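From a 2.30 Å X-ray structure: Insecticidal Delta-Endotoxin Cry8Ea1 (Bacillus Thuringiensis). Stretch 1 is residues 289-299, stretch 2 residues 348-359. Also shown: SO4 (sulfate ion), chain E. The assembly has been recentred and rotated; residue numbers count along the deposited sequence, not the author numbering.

Stretch 1 289-299: RSSFSASNYLK
Stretch 2 (348-359) AGVLFAYTSKYY

The most striking feature of this contact is the way the ring of Phe-292 is used twice, once by its face and once by its edge. Over one face lies the backbone of Ala-353, whose CA stands 3.7 Å from the centroid of the Phe-292 ring and only 9° off its normal, a CH-pi contact. At the rim, Phe-292 CE1 comes within 3.4 Å of Tyr-354 CD1; here the edge of Phe-292 meets the face of Tyr-354, with centroids 4.6 Å apart and planes at 87°. A flat ring suits this place because face and edge can each pack against a different neighbour, while the small methyl of Ala-353 lets the chain come close: Phe-292 CD1 is 3.7 Å from Ala-353 CB. Phe-292 has chi1 t (173°) and chi2 58°; Tyr-354 has chi1 m (-71°) and chi2 131°, its CA-to-CB bond pointing sideways although its ring comes nearer.

Each stretch is a hairpin held by its own backbone. In the first, Ser-290 N donates to Leu-298 O at 2.8 Å, Leu-298 N to Ser-290 O at 2.8 Å, and Phe-292 N to Asn-296 O at 3.0 Å. Between them the chain turns through Ser-293 (phi/psi 56/-170), Ala-294 (-83/-33) and Ser-295 (-123/6). In the second, Leu-351 N donates to Tyr-358 O at 2.8 Å, Tyr-358 N to Leu-351 O at 3.1 Å, and Ala-353 N to Ser-356 O at 3.0 Å, around a turn containing Tyr-354 (-53/-41) and Thr-355 (-126/-3). No direct hydrogen bond joins the hairpins, which meet through side chains packed against one another and against backbone atoms, and together bury 551 Å². Strand 348-352 runs at 38° to strand 289-292, with axes 7.7 Å apart at closest, and at 145° to strand 296-299, at 7.2 Å. In register, the CA of Phe-292 lies 5.7 Å from that of Ala-353, and the CA of Leu-298 6.2 Å from that of Leu-351.

Leu-351, buried with chi1 t and chi2 p, reaches both strands of the first hairpin: its CD2 is 3.5 Å from Ser-290 O and 4.0 Å from Phe-292 CB, while its CD1 is 3.9 Å from Asn-296 CB. A branched apolar side chain can fill such a space. Leu-298, also t and p, packs its CB 4.0 Å from Leu-351 CB and its CD2 3.6 Å from Tyr-358 O. Gly-349 leaves it room, since an ideal CB there would lie 3.0 Å from Leu-298 CD1, a clash.

Small Ser-290 (chi1 m) lets Tyr-358 approach, with Ser-290 OG 3.3 Å from Tyr-358 CD2; the tyrosine has chi1 m and chi2 69°.

Polar Asn-296 (chi1 m, chi2 34°) adds water bridges to Phe-352. Asn-296 ND2 donates weakly to one water at 3.4 Å, which also accepts from Phe-352 N at 3.0 Å. A second water accepts a weak bond from Asn-296 ND2 at 2.8 Å and donates to Phe-352 O at 2.6 Å.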

ATOM      1  N   ARG A 289     -34.977   3.890 -12.859  1.00 20.30           N
ATOM      2  CA  ARG A 289     -35.143   4.503 -14.152  1.00 21.28           C
ATOM      3  C   ARG A 289     -35.517   5.976 -13.932  1.00 22.14           C
ATOM      4  O   ARG A 289     -36.504   6.273 -13.252  1.00 23.01           O
ATOM      5  CB  ARG A 289     -36.228   3.770 -14.958  1.00 20.51           C
ATOM      6  CG  ARG A 289     -36.326   4.247 -16.399  1.00 21.09           C
ATOM      7  CD  ARG A 289     -37.287   3.353 -17.225  1.00 21.02           C
ATOM      8  NE  ARG A 289     -37.240   3.595 -18.669  1.00 23.33           N
ATOM      9  CZ  ARG A 289     -37.803   4.637 -19.282  1.00 24.58           C
ATOM     10  NH1 ARG A 289     -38.461   5.553 -18.592  1.00 27.84           N
ATOM     11  NH2 ARG A 289     -37.729   4.763 -20.589  1.00 27.05           N
ATOM     12  N   SER A 290     -34.708   6.883 -14.475  1.00 22.80           N
ATOM     13  CA  SER A 290     -35.056   8.300 -14.588  1.00 23.95           C
ATOM     14  C   SER A 290     -35.277   8.582 -16.057  1.00 24.91           C
ATOM     15  O   SER A 290     -34.515   8.136 -16.904  1.00 24.44           O
ATOM     16  CB  SER A 290     -33.910   9.161 -14.101  1.00 23.52           C
ATOM     17  OG  SER A 290     -33.555   8.800 -12.788  1.00 24.65           O
ATOM     18  N   SER A 291     -36.334   9.300 -16.372  1.00 27.24           N
ATOM     19  CA  SER A 291     -36.620   9.547 -17.771  1.00 29.42           C
ATOM     20  C   SER A 291     -36.932  10.988 -18.043  1.00 30.76           C
ATOM     21  O   SER A 291     -37.482  11.737 -17.221  1.00 30.74           O
ATOM     22  CB  SER A 291     -37.741   8.659 -18.317  1.00 29.48           C
ATOM     23  OG  SER A 291     -39.005   9.158 -17.932  1.00 30.18           O
ATOM     24  N   PHE A 292     -36.592  11.391 -19.237  1.00 32.62           N
ATOM     25  CA  PHE A 292     -36.867  12.706 -19.720  1.00 34.28           C
ATOM     26  C   PHE A 292     -37.360  12.593 -21.140  1.00 35.48           C
ATOM     27  O   PHE A 292     -36.698  12.035 -21.952  1.00 36.69           O
ATOM     28  CB  PHE A 292     -35.600  13.568 -19.691  1.00 33.28           C
ATOM     29  CG  PHE A 292     -35.788  14.852 -20.323  1.00 32.48           C
ATOM     30  CD1 PHE A 292     -36.755  15.694 -19.868  1.00 29.91           C
ATOM     31  CD2 PHE A 292     -35.098  15.182 -21.440  1.00 32.56           C
ATOM     32  CE1 PHE A 292     -36.979  16.854 -20.468  1.00 29.85           C
ATOM     33  CE2 PHE A 292     -35.321  16.352 -22.045  1.00 31.49           C
ATOM     34  CZ  PHE A 292     -36.259  17.194 -21.555  1.00 33.04           C
ATOM     35  N   SER A 293     -38.515  13.139 -21.459  1.00 36.19           N
ATOM     36  CA  SER A 293     -38.988  13.015 -22.816  1.00 37.89           C
ATOM     37  C   SER A 293     -39.064  11.560 -23.244  1.00 37.97           C
ATOM     38  O   SER A 293     -38.853  10.672 -22.476  1.00 37.94           O
ATOM     39  CB  SER A 293     -38.040  13.747 -23.777  1.00 38.03           C
ATOM     40  OG  SER A 293     -38.731  14.359 -24.814  1.00 40.16           O
ATOM     41  N   ALA A 294     -39.288  11.344 -24.518  1.00 38.45           N
ATOM     42  CA  ALA A 294     -39.793  10.086 -24.994  1.00 38.49           C
ATOM     43  C   ALA A 294     -38.700   9.059 -25.178  1.00 37.93           C
ATOM     44  O   ALA A 294     -38.901   7.893 -24.982  1.00 39.22           O
ATOM     45  CB  ALA A 294     -40.598  10.281 -26.255  1.00 37.99           C
ATOM     46  N   SER A 295     -37.523   9.510 -25.542  1.00 36.76           N
ATOM     47  CA  SER A 295     -36.441   8.575 -25.908  1.00 35.05           C
ATOM     48  C   SER A 295     -35.169   8.739 -25.092  1.00 33.45           C
ATOM     49  O   SER A 295     -34.163   8.121 -25.375  1.00 34.41           O
ATOM     50  CB  SER A 295     -36.129   8.728 -27.401  1.00 35.85           C
ATOM     51  OG  SER A 295     -36.523  10.029 -27.889  1.00 36.78           O
ATOM     52  N   ASN A 296     -35.205   9.590 -24.083  1.00 31.42           N
ATOM     53  CA  ASN A 296     -34.044   9.779 -23.253  1.00 29.36           C
ATOM     54  C   ASN A 296     -34.303   9.203 -21.877  1.00 27.63           C
ATOM     55  O   ASN A 296     -35.240   9.605 -21.173  1.00 27.02           O
ATOM     56  CB  ASN A 296     -33.689  11.260 -23.173  1.00 29.16           C
ATOM     57  CG  ASN A 296     -32.825  11.691 -24.305  1.00 31.51           C
ATOM     58  OD1 ASN A 296     -32.952  11.197 -25.417  1.00 33.88           O
ATOM     59  ND2 ASN A 296     -31.911  12.597 -24.032  1.00 33.00           N
ATOM     60  N   TYR A 297     -33.456   8.275 -21.474  1.00 25.36           N
ATOM     61  CA  TYR A 297     -33.617   7.713 -20.138  1.00 23.85           C
ATOM     62  C   TYR A 297     -32.325   7.165 -19.612  1.00 22.14           C
ATOM     63  O   TYR A 297     -31.490   6.666 -20.372  1.00 21.31           O
ATOM     64  CB  TYR A 297     -34.684   6.603 -20.112  1.00 23.78           C
ATOM     65  CG  TYR A 297     -34.405   5.459 -21.063  1.00 23.10           C
ATOM     66  CD1 TYR A 297     -34.933   5.464 -22.343  1.00 21.22           C
ATOM     67  CD2 TYR A 297     -33.593   4.394 -20.686  1.00 22.90           C
ATOM     68  CE1 TYR A 297     -34.691   4.400 -23.232  1.00 25.27           C
ATOM     69  CE2 TYR A 297     -33.330   3.320 -21.576  1.00 22.90           C
ATOM     70  CZ  TYR A 297     -33.885   3.340 -22.843  1.00 23.50           C
ATOM     71  OH  TYR A 297     -33.666   2.303 -23.709  1.00 24.23           O
ATOM     72  N   LEU A 298     -32.208   7.257 -18.287  1.00 20.59           N
ATOM     73  CA  LEU A 298     -31.082   6.733 -17.539  1.00 19.76           C
ATOM     74  C   LEU A 298     -31.545   5.626 -16.574  1.00 19.17           C
ATOM     75  O   LEU A 298     -32.332   5.877 -15.635  1.00 19.10           O
ATOM     76  CB  LEU A 298     -30.360   7.879 -16.791  1.00 18.51           C
ATOM     77  CG  LEU A 298     -29.139   7.633 -15.887  1.00 20.25           C
ATOM     78  CD1 LEU A 298     -27.939   7.039 -16.664  1.00 13.51           C
ATOM     79  CD2 LEU A 298     -28.751   8.937 -15.088  1.00 18.05           C
ATOM     80  N   LYS A 299     -31.059   4.417 -16.811  1.00 17.84           N
ATOM     81  CA  LYS A 299     -31.212   3.362 -15.812  1.00 17.67           C
ATOM     82  C   LYS A 299     -29.902   3.243 -15.045  1.00 17.61           C
ATOM     83  O   LYS A 299     -28.844   2.946 -15.623  1.00 16.29           O
ATOM     84  CB  LYS A 299     -31.555   2.038 -16.444  1.00 16.82           C
ATOM     85  CG  LYS A 299     -32.926   1.913 -16.946  1.00 19.16           C
ATOM     86  CD  LYS A 299     -32.956   0.655 -17.805  1.00 22.20           C
ATOM     87  CE  LYS A 299     -34.322   0.110 -17.926  1.00 24.99           C
ATOM     88  NZ  LYS A 299     -34.335  -0.755 -19.150  1.00 28.97           N
ATOM     89  N   ALA A 348     -20.100   6.790 -15.755  1.00 22.24           N
ATOM     90  CA  ALA A 348     -20.798   7.763 -14.982  1.00 22.47           C
ATOM     91  C   ALA A 348     -21.698   8.595 -15.930  1.00 23.25           C
ATOM     92  O   ALA A 348     -21.205   9.323 -16.812  1.00 23.72           O
ATOM     93  CB  ALA A 348     -19.801   8.620 -14.209  1.00 22.72           C
ATOM     94  N   GLY A 349     -23.020   8.451 -15.756  1.00 22.93           N
ATOM     95  CA  GLY A 349     -24.025   9.003 -16.655  1.00 21.45           C
ATOM     96  C   GLY A 349     -24.615  10.283 -16.106  1.00 21.59           C
ATOM     97  O   GLY A 349     -24.618  10.506 -14.874  1.00 20.73           O
ATOM     98  N   VAL A 350     -25.083  11.128 -17.029  1.00 20.72           N
ATOM     99  CA  VAL A 350     -25.889  12.327 -16.719  1.00 20.91           C
ATOM    100  C   VAL A 350     -27.066  12.346 -17.679  1.00 20.87           C
ATOM    101  O   VAL A 350     -26.876  12.262 -18.914  1.00 21.14           O
ATOM    102  CB  VAL A 350     -25.150  13.702 -16.947  1.00 21.07           C
ATOM    103  CG1 VAL A 350     -25.980  14.853 -16.337  1.00 18.34           C
ATOM    104  CG2 VAL A 350     -23.771  13.700 -16.372  1.00 20.45           C
ATOM    105  N   LEU A 351     -28.264  12.446 -17.127  1.00 20.75           N
ATOM    106  CA  LEU A 351     -29.451  12.674 -17.942  1.00 21.57           C
ATOM    107  C   LEU A 351     -29.830  14.164 -17.836  1.00 21.88           C
ATOM    108  O   LEU A 351     -30.166  14.645 -16.745  1.00 21.17           O
ATOM    109  CB  LEU A 351     -30.629  11.759 -17.525  1.00 20.68           C
ATOM    110  CG  LEU A 351     -31.960  11.921 -18.295  1.00 20.99           C
ATOM    111  CD1 LEU A 351     -31.883  11.304 -19.702  1.00 19.28           C
ATOM    112  CD2 LEU A 351     -33.133  11.334 -17.544  1.00 18.18           C
ATOM    113  N   PHE A 352     -29.802  14.870 -18.978  1.00 21.78           N
ATOM    114  CA  PHE A 352     -30.207  16.296 -19.031  1.00 21.27           C
ATOM    115  C   PHE A 352     -31.710  16.481 -19.282  1.00 22.32           C
ATOM    116  O   PHE A 352     -32.249  16.055 -20.308  1.00 23.15           O
ATOM    117  CB  PHE A 352     -29.385  17.066 -20.072  1.00 19.79           C
ATOM    118  CG  PHE A 352     -27.886  16.981 -19.859  1.00 17.45           C
ATOM    119  CD1 PHE A 352     -27.112  16.091 -20.582  1.00 15.91           C
ATOM    120  CD2 PHE A 352     -27.252  17.801 -18.946  1.00 16.70           C
ATOM    121  CE1 PHE A 352     -25.737  16.059 -20.428  1.00 17.23           C
ATOM    122  CE2 PHE A 352     -25.870  17.759 -18.770  1.00 15.62           C
ATOM    123  CZ  PHE A 352     -25.113  16.887 -19.495  1.00 16.11           C
ATOM    124  N   ALA A 353     -32.384  17.085 -18.310  1.00 22.84           N
ATOM    125  CA  ALA A 353     -33.808  17.356 -18.368  1.00 23.25           C
ATOM    126  C   ALA A 353     -33.979  18.896 -18.431  1.00 23.76           C
ATOM    127  O   ALA A 353     -33.003  19.631 -18.269  1.00 22.95           O
ATOM    128  CB  ALA A 353     -34.485  16.774 -17.143  1.00 22.46           C
ATOM    129  N   TYR A 354     -35.191  19.376 -18.690  1.00 25.29           N
ATOM    130  CA  TYR A 354     -35.408  20.814 -18.983  1.00 27.45           C
ATOM    131  C   TYR A 354     -34.839  21.732 -17.923  1.00 27.96           C
ATOM    132  O   TYR A 354     -34.198  22.743 -18.258  1.00 27.09           O
ATOM    133  CB  TYR A 354     -36.884  21.133 -19.197  1.00 28.89           C
ATOM    134  CG  TYR A 354     -37.451  20.588 -20.484  1.00 32.33           C
ATOM    135  CD1 TYR A 354     -38.658  19.867 -20.487  1.00 35.54           C
ATOM    136  CD2 TYR A 354     -36.785  20.789 -21.724  1.00 35.47           C
ATOM    137  CE1 TYR A 354     -39.207  19.349 -21.687  1.00 36.91           C
ATOM    138  CE2 TYR A 354     -37.320  20.272 -22.951  1.00 36.31           C
ATOM    139  CZ  TYR A 354     -38.536  19.553 -22.914  1.00 37.80           C
ATOM    140  OH  TYR A 354     -39.095  19.056 -24.094  1.00 38.66           O
ATOM    141  N   THR A 355     -35.022  21.340 -16.652  1.00 28.15           N
ATOM    142  CA  THR A 355     -34.667  22.182 -15.506  1.00 29.08           C
ATOM    143  C   THR A 355     -33.735  21.509 -14.462  1.00 29.58           C
ATOM    144  O   THR A 355     -33.319  22.148 -13.487  1.00 30.00           O
ATOM    145  CB  THR A 355     -35.949  22.665 -14.806  1.00 29.25           C
ATOM    146  OG1 THR A 355     -36.836  21.540 -14.630  1.00 32.15           O
ATOM    147  CG2 THR A 355     -36.688  23.745 -15.652  1.00 28.92           C
ATOM    148  N   SER A 356     -33.395  20.235 -14.657  1.00 28.94           N
ATOM    149  CA  SER A 356     -32.482  19.545 -13.738  1.00 28.79           C
ATOM    150  C   SER A 356     -31.553  18.545 -14.439  1.00 28.66           C
ATOM    151  O   SER A 356     -31.739  18.206 -15.610  1.00 27.81           O
ATOM    152  CB  SER A 356     -33.275  18.856 -12.603  1.00 28.75           C
ATOM    153  OG  SER A 356     -34.257  17.963 -13.115  1.00 31.74           O
ATOM    154  N   LYS A 357     -30.531  18.097 -13.712  1.00 28.75           N
ATOM    155  CA  LYS A 357     -29.668  17.017 -14.167  1.00 28.44           C
ATOM    156  C   LYS A 357     -29.770  15.861 -13.189  1.00 27.62           C
ATOM    157  O   LYS A 357     -29.886  16.085 -12.000  1.00 28.04           O
ATOM    158  CB  LYS A 357     -28.222  17.475 -14.242  1.00 28.04           C
ATOM    159  CG  LYS A 357     -28.020  18.719 -15.074  1.00 31.45           C
ATOM    160  CD  LYS A 357     -26.554  19.051 -15.238  1.00 32.24           C
ATOM    161  CE  LYS A 357     -26.384  20.525 -15.383  1.00 35.12           C
ATOM    162  NZ  LYS A 357     -26.539  21.200 -14.070  1.00 39.19           N
ATOM    163  N   TYR A 358     -29.714  14.638 -13.701  1.00 26.96           N
ATOM    164  CA  TYR A 358     -29.673  13.431 -12.879  1.00 27.17           C
ATOM    165  C   TYR A 358     -28.363  12.722 -13.137  1.00 25.46           C
ATOM    166  O   TYR A 358     -28.072  12.341 -14.290  1.00 24.82           O
ATOM    167  CB  TYR A 358     -30.719  12.399 -13.293  1.00 28.54           C
ATOM    168  CG  TYR A 358     -32.183  12.753 -13.369  1.00 31.56           C
ATOM    169  CD1 TYR A 358     -32.688  13.627 -14.347  1.00 33.37           C
ATOM    170  CD2 TYR A 358     -33.097  12.094 -12.537  1.00 35.15           C
ATOM    171  CE1 TYR A 358     -34.066  13.882 -14.454  1.00 33.10           C
ATOM    172  CE2 TYR A 358     -34.483  12.321 -12.642  1.00 35.99           C
ATOM    173  CZ  TYR A 358     -34.958  13.217 -13.592  1.00 34.28           C
ATOM    174  OH  TYR A 358     -36.327  13.415 -13.651  1.00 34.49           O
ATOM    175  N   TYR A 359     -27.607  12.490 -12.070  1.00 23.53           N
ATOM    176  CA  TYR A 359     -26.347  11.782 -12.164  1.00 22.32           C
ATOM    177  C   TYR A 359     -26.542  10.354 -11.732  1.00 22.14           C
ATOM    178  O   TYR A 359     -27.403  10.083 -10.885  1.00 23.58           O
ATOM    179  CB  TYR A 359     -25.283  12.460 -11.292  1.00 22.62           C
ATOM    180  CG  TYR A 359     -24.986  13.873 -11.735  1.00 19.76           C
ATOM    181  CD1 TYR A 359     -25.680  14.940 -11.194  1.00 18.54           C
ATOM    182  CD2 TYR A 359     -23.991  14.130 -12.669  1.00 20.47           C
ATOM    183  CE1 TYR A 359     -25.409  16.239 -11.595  1.00 21.86           C
ATOM    184  CE2 TYR A 359     -23.715  15.427 -13.091  1.00 17.77           C
ATOM    185  CZ  TYR A 359     -24.433  16.459 -12.556  1.00 19.87           C
ATOM    186  OH  TYR A 359     -24.188  17.724 -12.938  1.00 20.89           O
TER
HETATM  187  S   SO4 E2011     -37.711  -0.380 -20.251  1.00 76.31           S
HETATM  188  O1  SO4 E2011     -38.995  -0.127 -20.897  1.00 75.13           O
HETATM  189  O2  SO4 E2011     -37.602  -1.803 -19.927  1.00 75.50           O
HETATM  190  O3  SO4 E2011     -36.679   0.044 -21.208  1.00 76.70           O
HETATM  191  O4  SO4 E2011     -37.555   0.378 -19.005  1.00 75.16           O
HETATM  192  O   HOH W   1     -29.672  13.743 -21.754  1.00 18.64           O
HETATM  193  O   HOH W   2     -31.866  15.060 -22.654  1.00 31.46           O